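Local coordinates for oxidoreductase, NAD-binding/iron-sulfur cluster-binding protein (Nitratireductor pacificus pht-3B, PDB 6ZXU) that binds cobalamin and two iron-sulfur clusters and acts as a catabolic reductive dehalogenase, at residues 367-372 against 467-472. Numbering follows the deposited sequence.
Sequences TGKGGD and CRRMGY
A Schellman motif ends helix 445-469, and the carbonyls of Arg469, the last helical residue, and of Met470 just beyond it are taken up by the loop 367-372, where Thr367 supplies both direct hydrogen bonds between the segments. The side chain of Thr367 has OG1 between its own backbone N and carbonyl carbon (chi1 64°), and from there OG1 donates to Arg469 O at 2.8 Å, in the carbonyl plane and on a lone pair. The same OG1 accepts from Lys369 N at 3.2 Å, forming an ST turn. Thr367 N bonds Met470 O at 3.3 Å, nearly straight at the hydrogen (168°) but from above the carbonyl plane. A water also donates to Met470 O, 2.7 Å away, and to Lys369 O, bridging the backbones. Beside these bonds, Thr367 CG2 lies 3.7 Å from Gly471 N, and Lys369 CD rests against Arg469 O and CG. Met470 SD packs on Gly370 CA at 3.7 Å. Arg469 NH2 forms a salt bridge with Asp76, whose charge probably offsets the like charges of Lys369 NZ and Arg469 NH1, 5.6 Å apart. Far from the cofactors, one threonine and a water satisfy two carbonyls and, with apolar packing by Met470 and the Lys369 chain, join the helix end to the loop before helix 376-390.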
loop_
_atom_site.group_PDB
_atom_site.type_symbol
_atom_site.label_atom_id
_atom_site.label_comp_id
_atom_site.label_asym_id
_atom_site.label_seq_id
_atom_site.Cartn_x
_atom_site.Cartn_y
_atom_site.Cartn_z
ATOM N N THR A 367 0.748 0.886 -31.884
ATOM C CA THR A 367 1.337 -0.261 -32.475
ATOM C C THR A 367 0.270 -1.159 -33.108
ATOM O O THR A 367 0.611 -2.104 -33.797
ATOM C CB THR A 367 2.115 -1.099 -31.452
ATOM O OG1 THR A 367 1.210 -1.614 -30.467
ATOM C CG2 THR A 367 3.147 -0.316 -30.819
ATOM N N GLY A 368 -1.008 -0.884 -32.867
ATOM C CA GLY A 368 -2.069 -1.816 -33.267
ATOM C C GLY A 368 -2.330 -2.989 -32.292
ATOM O O GLY A 368 -3.286 -3.733 -32.444
ATOM N N LYS A 369 -1.481 -3.180 -31.291
ATOM C CA LYS A 369 -1.777 -4.194 -30.253
ATOM C C LYS A 369 -2.787 -3.622 -29.232
ATOM O O LYS A 369 -3.002 -2.405 -29.160
ATOM C CB LYS A 369 -0.512 -4.617 -29.546
ATOM C CG LYS A 369 0.519 -5.252 -30.476
ATOM C CD LYS A 369 1.854 -5.353 -29.787
ATOM C CE LYS A 369 2.979 -5.743 -30.750
ATOM N NZ LYS A 369 3.021 -7.210 -30.706
ATOM N N GLY A 370 -3.463 -4.526 -28.535
ATOM C CA GLY A 370 -4.380 -4.173 -27.461
ATOM C C GLY A 370 -5.854 -4.169 -27.786
ATOM O O GLY A 370 -6.698 -3.842 -26.928
ATOM N N GLY A 371 -6.235 -4.551 -29.014
ATOM C CA GLY A 371 -7.648 -4.593 -29.378
ATOM C C GLY A 371 -8.148 -3.191 -29.753
ATOM O O GLY A 371 -7.367 -2.317 -30.086
ATOM N N ASP A 372 -9.445 -3.000 -29.650
ATOM C CA ASP A 372 -10.062 -1.747 -30.041
ATOM C C ASP A 372 -9.918 -0.694 -28.960
ATOM O O ASP A 372 -10.457 -0.813 -27.865
ATOM C CB ASP A 372 -11.546 -1.997 -30.299
ATOM C CG ASP A 372 -12.303 -0.704 -30.698
ATOM O OD1 ASP A 372 -11.680 0.291 -31.094
ATOM O OD2 ASP A 372 -13.538 -0.721 -30.611
ATOM N N CYS A 467 0.629 -0.181 -21.538
ATOM C CA CYS A 467 0.325 0.984 -22.375
ATOM C C CYS A 467 1.393 1.171 -23.484
ATOM O O CYS A 467 1.036 1.475 -24.584
ATOM C CB CYS A 467 0.231 2.287 -21.521
ATOM S SG CYS A 467 -1.275 2.348 -20.530
ATOM N N ARG A 468 2.655 1.040 -23.121
ATOM C CA ARG A 468 3.773 1.226 -24.075
ATOM C C ARG A 468 3.720 0.116 -25.152
ATOM O O ARG A 468 3.903 0.390 -26.314
ATOM C CB ARG A 468 5.061 1.307 -23.405
ATOM C CG ARG A 468 5.250 2.491 -22.501
ATOM C CD ARG A 468 6.652 2.729 -22.012
ATOM N NE ARG A 468 7.186 1.580 -21.328
ATOM C CZ ARG A 468 7.067 1.304 -20.042
ATOM N NH1 ARG A 468 6.401 2.105 -19.237
ATOM N NH2 ARG A 468 7.634 0.219 -19.542
ATOM N N ARG A 469 3.360 -1.100 -24.778
ATOM C CA ARG A 469 3.145 -2.174 -25.699
ATOM C C ARG A 469 2.126 -1.825 -26.738
ATOM O O ARG A 469 2.245 -2.182 -27.908
ATOM C CB ARG A 469 2.752 -3.443 -24.952
ATOM C CG ARG A 469 2.467 -4.633 -25.819
ATOM C CD ARG A 469 2.063 -5.879 -25.036
ATOM N NE ARG A 469 3.013 -6.252 -23.960
ATOM C CZ ARG A 469 4.201 -6.864 -24.137
ATOM N NH1 ARG A 469 4.702 -7.197 -25.363
ATOM N NH2 ARG A 469 4.934 -7.136 -23.059
ATOM N N MET A 470 1.114 -1.090 -26.347
ATOM C CA MET A 470 0.081 -0.665 -27.303
ATOM C C MET A 470 0.433 0.607 -28.089
ATOM O O MET A 470 -0.403 1.129 -28.817
ATOM C CB MET A 470 -1.235 -0.464 -26.523
ATOM C CG MET A 470 -1.719 -1.705 -25.781
ATOM S SD MET A 470 -3.348 -1.548 -25.030
ATOM C CE MET A 470 -3.012 -0.350 -23.731
ATOM N N GLY A 471 1.606 1.158 -27.832
ATOM C CA GLY A 471 2.084 2.352 -28.495
ATOM C C GLY A 471 1.574 3.654 -27.923
ATOM O O GLY A 471 1.423 4.653 -28.656
ATOM N N TYR A 472 1.381 3.685 -26.589
ATOM C CA TYR A 472 1.034 4.931 -25.893
ATOM C C TYR A 472 2.023 5.177 -24.811
ATOM O O TYR A 472 2.246 4.300 -23.957
ATOM C CB TYR A 472 -0.396 4.830 -25.349
ATOM C CG TYR A 472 -1.408 4.793 -26.422
ATOM C CD1 TYR A 472 -1.904 5.976 -26.978
ATOM C CD2 TYR A 472 -1.879 3.596 -26.922
ATOM C CE1 TYR A 472 -2.822 5.962 -28.014
ATOM C CE2 TYR A 472 -2.783 3.566 -27.957
ATOM C CZ TYR A 472 -3.286 4.756 -28.470
ATOM O OH TYR A 472 -4.219 4.699 -29.465
HETATM O O HOH W 1 -2.316 -0.030 -30.325
HETATM O O HOH W 2 2.951 -7.827 -27.409
#